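Local coordinates for RagA protein (Porphyromonas gingivalis, PDB 6SLN) that probably imports nutrients across the outer membrane as a TonB-dependent receptor, a plugged beta-barrel that draws its energy from the inner membrane, at residues M239-E244 / K890-L895; S500-A505 / G522-E527. All blocks are in the same frame, centred on the assembly; numbering follows the deposited sequence.

Contact 1: M239-E244 / K890-L895; sequences MMTGDE and KDKMLL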
loop_
_atom_site.group_PDB
_atom_site.type_symbol
_atom_site.label_atom_id
_atom_site.label_comp_id
_atom_site.label_asym_id
_atom_site.label_seq_id
_atom_site.Cartn_x
_atom_site.Cartn_y
_atom_site.Cartn_z
ATOM N N MET A 239 -31.899 35.090 8.854
ATOM C CA MET A 239 -30.869 35.503 7.909
ATOM C C MET A 239 -31.458 36.416 6.824
ATOM O O MET A 239 -32.646 36.350 6.481
ATOM C CB MET A 239 -30.170 34.287 7.270
ATOM C CG MET A 239 -29.401 33.361 8.248
ATOM S SD MET A 239 -28.070 34.156 9.186
ATOM C CE MET A 239 -26.997 34.662 7.833
ATOM N N MET A 240 -30.598 37.289 6.302
ATOM C CA MET A 240 -30.985 38.197 5.241
ATOM C C MET A 240 -31.460 37.418 4.022
ATOM O O MET A 240 -30.974 36.326 3.715
ATOM C CB MET A 240 -29.815 39.099 4.841
ATOM C CG MET A 240 -29.570 40.317 5.717
ATOM S SD MET A 240 -28.056 41.129 5.169
ATOM C CE MET A 240 -27.893 42.438 6.371
ATOM N N THR A 241 -32.431 37.997 3.333
ATOM C CA THR A 241 -32.860 37.495 2.042
ATOM C C THR A 241 -31.847 37.906 0.976
ATOM O O THR A 241 -30.828 38.544 1.264
ATOM C CB THR A 241 -34.249 38.019 1.708
ATOM O OG1 THR A 241 -34.204 39.449 1.684
ATOM C CG2 THR A 241 -35.259 37.551 2.744
ATOM N N GLY A 242 -32.124 37.523 -0.271
ATOM C CA GLY A 242 -31.272 37.916 -1.367
ATOM C C GLY A 242 -31.284 39.422 -1.500
ATOM O O GLY A 242 -30.225 40.066 -1.480
ATOM N N ASP A 243 -32.485 39.998 -1.628
ATOM C CA ASP A 243 -32.590 41.438 -1.837
ATOM C C ASP A 243 -31.914 42.185 -0.707
ATOM O O ASP A 243 -31.090 43.078 -0.938
ATOM C CB ASP A 243 -34.056 41.874 -1.956
ATOM C CG ASP A 243 -34.682 41.481 -3.283
ATOM O OD1 ASP A 243 -33.935 41.214 -4.249
ATOM O OD2 ASP A 243 -35.931 41.416 -3.349
ATOM N N GLU A 244 -32.234 41.804 0.530
ATOM C CA GLU A 244 -31.707 42.505 1.693
ATOM C C GLU A 244 -30.184 42.493 1.706
ATOM O O GLU A 244 -29.553 43.537 1.917
ATOM C CB GLU A 244 -32.269 41.884 2.963
ATOM C CG GLU A 244 -33.713 42.170 3.150
ATOM C CD GLU A 244 -34.284 41.466 4.342
ATOM O OE1 GLU A 244 -33.798 40.355 4.678
ATOM O OE2 GLU A 244 -35.231 42.023 4.931
ATOM N N LYS A 890 -25.711 37.666 5.941
ATOM C CA LYS A 890 -25.624 38.126 7.318
ATOM C C LYS A 890 -26.996 38.106 7.976
ATOM O O LYS A 890 -28.032 38.029 7.311
ATOM C CB LYS A 890 -25.041 39.543 7.388
ATOM C CG LYS A 890 -23.667 39.679 6.784
ATOM C CD LYS A 890 -22.590 39.167 7.740
ATOM C CE LYS A 890 -21.247 38.979 7.032
ATOM N NZ LYS A 890 -20.718 40.194 6.334
ATOM N N ASP A 891 -26.984 38.185 9.304
ATOM C CA ASP A 891 -28.212 38.309 10.077
ATOM C C ASP A 891 -28.930 39.626 9.766
ATOM O O ASP A 891 -28.299 40.683 9.651
ATOM C CB ASP A 891 -27.890 38.217 11.568
ATOM C CG ASP A 891 -29.124 38.150 12.433
ATOM O OD1 ASP A 891 -29.978 39.062 12.323
ATOM O OD2 ASP A 891 -29.233 37.196 13.241
ATOM N N LYS A 892 -30.267 39.556 9.641
ATOM C CA LYS A 892 -31.088 40.740 9.378
ATOM C C LYS A 892 -30.783 41.899 10.324
ATOM O O LYS A 892 -31.062 43.053 9.986
ATOM C CB LYS A 892 -32.585 40.402 9.491
ATOM C CG LYS A 892 -33.189 39.671 8.304
ATOM C CD LYS A 892 -34.553 39.082 8.645
ATOM C CE LYS A 892 -35.136 38.258 7.486
ATOM N NZ LYS A 892 -35.729 39.069 6.372
ATOM N N MET A 893 -30.214 41.620 11.503
ATOM C CA MET A 893 -29.941 42.689 12.458
ATOM C C MET A 893 -29.020 43.755 11.875
ATOM O O MET A 893 -29.142 44.936 12.229
ATOM C CB MET A 893 -29.359 42.095 13.740
ATOM C CG MET A 893 -28.080 41.271 13.519
ATOM S SD MET A 893 -26.952 41.248 14.928
ATOM C CE MET A 893 -27.918 40.286 16.080
ATOM N N LEU A 894 -28.115 43.383 10.962
ATOM C CA LEU A 894 -27.174 44.383 10.468
ATOM C C LEU A 894 -27.848 45.437 9.602
ATOM O O LEU A 894 -27.201 46.424 9.237
ATOM C CB LEU A 894 -26.031 43.725 9.702
ATOM C CG LEU A 894 -25.277 42.661 10.516
ATOM C CD1 LEU A 894 -23.949 42.241 9.867
ATOM C CD2 LEU A 894 -25.063 43.107 11.974
ATOM N N LEU A 895 -29.127 45.260 9.268
ATOM C CA LEU A 895 -29.837 46.303 8.549
ATOM C C LEU A 895 -30.152 47.479 9.455
ATOM O O LEU A 895 -30.340 48.592 8.953
ATOM C CB LEU A 895 -31.127 45.753 7.946
ATOM C CG LEU A 895 -30.955 44.521 7.071
ATOM C CD1 LEU A 895 -32.245 43.708 7.048
ATOM C CD2 LEU A 895 -30.547 44.944 5.680
#

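Contact 2: S500-A505 / G522-E527; sequences SFTNTA and GHEYIE. With 3PE (1,2-Distearoyl-sn-glycerophosphoethanolamine), chain G; LMT (dodecyl-beta-D-maltoside), chain H.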
loop_
_atom_site.group_PDB
_atom_site.type_symbol
_atom_site.label_atom_id
_atom_site.label_comp_id
_atom_site.label_asym_id
_atom_site.label_seq_id
_atom_site.Cartn_x
_atom_site.Cartn_y
_atom_site.Cartn_z
ATOM N N SER A 500 -5.242 -9.858 24.140
ATOM C CA SER A 500 -5.550 -9.673 25.545
ATOM C C SER A 500 -5.673 -11.021 26.238
ATOM O O SER A 500 -6.410 -11.899 25.770
ATOM C CB SER A 500 -6.837 -8.878 25.703
ATOM O OG SER A 500 -7.489 -9.148 26.940
ATOM N N PHE A 501 -4.966 -11.175 27.363
ATOM C CA PHE A 501 -5.056 -12.364 28.193
ATOM C C PHE A 501 -5.299 -11.952 29.636
ATOM O O PHE A 501 -4.616 -11.062 30.150
ATOM C CB PHE A 501 -3.788 -13.210 28.098
ATOM C CG PHE A 501 -3.242 -13.322 26.709
ATOM C CD1 PHE A 501 -2.440 -12.323 26.195
ATOM C CD2 PHE A 501 -3.511 -14.431 25.930
ATOM C CE1 PHE A 501 -1.935 -12.407 24.936
ATOM C CE2 PHE A 501 -2.994 -14.528 24.667
ATOM C CZ PHE A 501 -2.207 -13.506 24.166
ATOM N N THR A 502 -6.259 -12.614 30.285
ATOM C CA THR A 502 -6.590 -12.379 31.682
ATOM C C THR A 502 -6.686 -13.714 32.402
ATOM O O THR A 502 -7.445 -14.595 31.987
ATOM C CB THR A 502 -7.905 -11.616 31.838
ATOM O OG1 THR A 502 -7.786 -10.332 31.218
ATOM C CG2 THR A 502 -8.228 -11.433 33.328
ATOM N N ASN A 503 -5.942 -13.847 33.497
ATOM C CA ASN A 503 -5.813 -15.113 34.203
ATOM C C ASN A 503 -6.021 -14.866 35.689
ATOM O O ASN A 503 -5.272 -14.099 36.304
ATOM C CB ASN A 503 -4.446 -15.737 33.918
ATOM C CG ASN A 503 -4.304 -16.153 32.469
ATOM O OD1 ASN A 503 -5.038 -17.021 31.995
ATOM N ND2 ASN A 503 -3.382 -15.521 31.748
ATOM N N THR A 504 -7.041 -15.504 36.263
ATOM C CA THR A 504 -7.447 -15.201 37.625
ATOM C C THR A 504 -7.715 -16.473 38.406
ATOM O O THR A 504 -8.287 -17.431 37.884
ATOM C CB THR A 504 -8.715 -14.332 37.668
ATOM O OG1 THR A 504 -9.800 -15.027 37.036
ATOM C CG2 THR A 504 -8.475 -13.000 36.971
ATOM N N ALA A 505 -7.329 -16.448 39.673
ATOM C CA ALA A 505 -7.621 -17.516 40.615
ATOM C C ALA A 505 -8.457 -16.913 41.730
ATOM O O ALA A 505 -8.060 -15.909 42.330
ATOM C CB ALA A 505 -6.337 -18.136 41.159
ATOM N N GLY A 522 -5.018 -12.233 40.252
ATOM C CA GLY A 522 -5.237 -12.109 38.821
ATOM C C GLY A 522 -4.016 -11.600 38.093
ATOM O O GLY A 522 -3.244 -10.792 38.619
ATOM N N HIS A 523 -3.843 -12.085 36.858
ATOM C CA HIS A 523 -2.818 -11.615 35.937
ATOM C C HIS A 523 -3.471 -11.218 34.620
ATOM O O HIS A 523 -4.461 -11.824 34.201
ATOM C CB HIS A 523 -1.750 -12.670 35.654
ATOM C CG HIS A 523 -1.082 -12.487 34.324
ATOM N ND1 HIS A 523 -1.540 -13.087 33.170
ATOM C CD2 HIS A 523 -0.023 -11.723 33.958
ATOM C CE1 HIS A 523 -0.780 -12.714 32.155
ATOM N NE2 HIS A 523 0.150 -11.888 32.605
ATOM N N GLU A 524 -2.885 -10.221 33.950
ATOM C CA GLU A 524 -3.486 -9.655 32.752
ATOM C C GLU A 524 -2.413 -9.033 31.867
ATOM O O GLU A 524 -1.609 -8.228 32.347
ATOM C CB GLU A 524 -4.530 -8.615 33.138
ATOM C CG GLU A 524 -5.034 -7.772 31.987
ATOM C CD GLU A 524 -6.444 -7.296 32.225
ATOM O OE1 GLU A 524 -6.635 -6.222 32.843
ATOM O OE2 GLU A 524 -7.359 -8.025 31.816
ATOM N N TYR A 525 -2.415 -9.396 30.575
ATOM C CA TYR A 525 -1.537 -8.807 29.564
ATOM C C TYR A 525 -2.363 -8.395 28.344
ATOM O O TYR A 525 -3.072 -9.216 27.749
ATOM C CB TYR A 525 -0.428 -9.777 29.151
ATOM C CG TYR A 525 0.485 -9.247 28.045
ATOM C CD1 TYR A 525 1.461 -8.300 28.323
ATOM C CD2 TYR A 525 0.379 -9.703 26.729
ATOM C CE1 TYR A 525 2.294 -7.815 27.332
ATOM C CE2 TYR A 525 1.215 -9.214 25.727
ATOM C CZ TYR A 525 2.178 -8.276 26.041
ATOM O OH TYR A 525 3.025 -7.778 25.068
ATOM N N ILE A 526 -2.284 -7.120 27.986
ATOM C CA ILE A 526 -2.921 -6.593 26.792
ATOM C C ILE A 526 -1.831 -5.928 25.970
ATOM O O ILE A 526 -0.947 -5.257 26.515
ATOM C CB ILE A 526 -4.072 -5.602 27.106
ATOM C CG1 ILE A 526 -3.539 -4.332 27.757
ATOM C CG2 ILE A 526 -5.140 -6.222 28.015
ATOM C CD1 ILE A 526 -4.608 -3.279 28.007
ATOM N N GLU A 527 -1.868 -6.154 24.661
ATOM C CA GLU A 527 -0.911 -5.549 23.750
ATOM C C GLU A 527 -1.634 -5.196 22.466
ATOM O O GLU A 527 -2.666 -5.785 22.138
ATOM C CB GLU A 527 0.283 -6.469 23.468
ATOM C CG GLU A 527 0.085 -7.454 22.340
ATOM C CD GLU A 527 1.372 -8.191 22.015
ATOM O OE1 GLU A 527 2.372 -8.020 22.755
ATOM O OE2 GLU A 527 1.386 -8.937 21.013
HETATM C C1 3PE G . 4.821 -10.806 28.415
HETATM C C2 3PE G . 3.829 -11.877 28.818
HETATM C C3 3PE G . 3.412 -11.654 30.283
HETATM O O31 3PE G . 2.584 -12.694 30.730
HETATM O O32 3PE G . 3.914 -13.099 32.489
HETATM C C31 3PE G . 3.055 -13.499 31.782
HETATM C C32 3PE G . 2.475 -14.908 32.007
HETATM C C33 3PE G . 1.510 -14.999 33.194
HETATM C C34 3PE G . 1.168 -16.465 33.484
HETATM C C35 3PE G . -0.228 -16.858 32.981
HETATM C C36 3PE G . -0.894 -17.805 33.983
HETATM C C37 3PE G . -1.885 -18.752 33.298
HETATM C C38 3PE G . -2.539 -19.647 34.358
HETATM C C39 3PE G . -3.671 -20.448 33.727
HETATM C C3A 3PE G . -4.593 -21.010 34.806
HETATM C C3B 3PE G . -5.998 -21.215 34.232
HETATM O O21 3PE G . 2.780 -11.743 27.887
HETATM O O22 3PE G . 2.646 -13.500 26.503
HETATM C C21 3PE G . 2.203 -12.949 27.445
HETATM C C22 3PE G . 0.990 -13.560 28.152
HETATM C C23 3PE G . 0.535 -14.859 27.477
HETATM C C24 3PE G . 0.129 -15.837 28.584
HETATM C C25 3PE G . -1.295 -16.375 28.413
HETATM C C26 3PE G . -1.444 -17.699 29.179
HETATM C C27 3PE G . -2.754 -18.383 28.783
HETATM C C28 3PE G . -2.951 -19.707 29.530
HETATM C C29 3PE G . -4.320 -20.325 29.205
HETATM C C2A 3PE G . -4.262 -21.857 29.136
HETATM C C2B 3PE G . -5.471 -22.561 29.789
HETATM C C2C 3PE G . -5.892 -23.783 28.943
HETATM C C2D 3PE G . -7.036 -24.619 29.554
HETATM C C1B LMT H . 7.065 -8.577 22.528
HETATM C C2B LMT H . 6.663 -7.835 21.186
HETATM C C3B LMT H . 7.881 -7.286 20.403
HETATM C C4B LMT H . 8.779 -6.528 21.400
HETATM C C5B LMT H . 9.286 -7.655 22.312
HETATM C C6B LMT H . 10.561 -7.260 23.072
HETATM O O1B LMT H . 7.090 -9.977 22.391
HETATM O O2B LMT H . 5.901 -8.671 20.397
HETATM O O3B LMT H . 7.520 -6.547 19.303
HETATM O "O4'" LMT H . 9.817 -5.869 20.775
HETATM O O5B LMT H . 8.242 -8.099 23.167
HETATM O O6B LMT H . 11.557 -8.214 22.885
HETATM C "C1'" LMT H . 4.884 -13.311 22.777
HETATM C "C2'" LMT H . 4.038 -12.039 22.997
HETATM C "C3'" LMT H . 4.904 -10.897 22.439
HETATM C "C4'" LMT H . 6.219 -10.727 23.228
HETATM C "C5'" LMT H . 6.873 -12.129 23.538
HETATM C "C6'" LMT H . 7.827 -12.108 24.734
HETATM O "O1'" LMT H . 4.221 -14.534 22.919
HETATM O "O2'" LMT H . 2.861 -12.048 22.271
HETATM O "O3'" LMT H . 4.195 -9.717 22.389
HETATM O "O5'" LMT H . 5.984 -13.251 23.700
HETATM O "O6'" LMT H . 7.905 -10.801 25.244
HETATM C C1 LMT H . 2.913 -14.636 23.507
HETATM C C2 LMT H . 2.189 -15.750 22.769
HETATM C C3 LMT H . 0.702 -15.872 22.998
HETATM C C4 LMT H . 0.257 -17.329 22.901
HETATM C C5 LMT H . -0.725 -17.674 23.994
HETATM C C6 LMT H . -1.898 -18.518 23.550
HETATM C C7 LMT H . -2.950 -18.493 24.640
HETATM C C8 LMT H . -4.136 -19.388 24.347
HETATM C C9 LMT H . -5.178 -19.289 25.447
HETATM C C10 LMT H . -6.354 -20.230 25.256
HETATM C C11 LMT H . -7.464 -19.870 26.223
HETATM C C12 LMT H . -8.552 -20.897 26.306
#

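Contact 1: M239-E244 / K890-L895
Glu244 and Lys892 cross obliquely, so that the ammonium meets the carboxylate on the syn side of OE1, with Lys892 NZ 2.9 Å from Glu244 OE1 and a weaker bond to OE2. The lysine chain runs extended as far as CE and turns only at its last torsion (chi4 -78°), which swings NZ onto the acid while CE passes 3.3 Å from Met239 O. The anti lone pair of Glu244 OE1 accepts from Thr241 N, 3.0 Å from OE1. In return Thr241 OG1 accepts from Glu244 N, a capping box at the start of helix 242-252. Away from the charged pair, Met240 reaches out with an extended chain beyond CG and meets Leu895 tip to tip, CE lying 3.7 Å from Leu895 CD2. It runs alongside Lys890, pointing the same way, and its backbone N donates to Lys890 O at 2.9 Å. Met239 instead folds back through chi2 and chi3, bringing CE against Lys890 C. Lys890 NZ turns from the contact to Leu885 O and Asn881 O. One carboxylate oxygen thus serves both the helix cap and the salt bridge; the lysine charge probably favours an ionised glutamate, and the cap probably helps hold the carboxylate in place.

Contact 2: S500-A505 / G522-E527
Segments 500-505 and 522-527, parts of strands 487-510 and 515-540, run antiparallel (176°), their axes 4.4 Å apart at closest. Phe501 pairs with Tyr525, and Asn503 with His523, as hydrogen-bonded pairs; in the first, Phe501 N to Tyr525 O and Tyr525 N to Phe501 O both measure 2.8 Å.

The closely packed face carries these four side chains, and phospholipid and detergent complete it. The Phe501 and Tyr525 rings lie side by side, Phe501 CD1 meeting the Tyr525 ring edge in its plane, 3.9 Å from CD2. Ester oxygen O21 of 3PE sits 3.3 Å above the Tyr525 plane, offset toward the rim, while acyl carbon C23 lies over the centre of the Phe501 face; the LMT chain lies nearby, its C3 3.9 Å from Phe501 CZ. The Asn503 amide and the His523 ring are nearly coplanar (8°), which aims Asn503 ND2 at ND1 in a straight but weak bond. Lipid carbon C33 is centred over the imidazole, whose NE2 gives a weak bond to 3PE O31, 3.2 Å away.

The other face is looser, with sparser side-chain contacts. Its Thr502, Thr504 and Glu524 part is partly exposed: Thr502 OG1 donates to Glu524 OE2 in a very short bond (2.4 Å), and Thr504 CG2 rests against Gly522. The Ser500-Ile526 end is buried against strand 165-166, consistent with this mixed, mostly polar face looking toward the plug inside the barrel. An antiparallel hairpin with one face to lipid and the other to the interior is the usual build of an outer-membrane beta-barrel wall, here of the TonB-dependent receptor family.

How the contacts relate
Contact 1 and contact 2 lie on opposite sides of the chain's centre, with their centres about 63 Å apart, and share no element. Contact 2 joins neighbouring strands of one hairpin and is the more buried, its cover coming partly from lipid and detergent. Contact 1 brings together two segments distant in sequence, one leading into a helix and the other in a loop, and is only partly buried. The chemistry follows the setting: regular backbone pairing and rings against acyl chains serve the membrane wall, whereas the helix-and-loop region relies on a salt bridge, a helix cap and methionine packing, with a single backbone bridge between its segments.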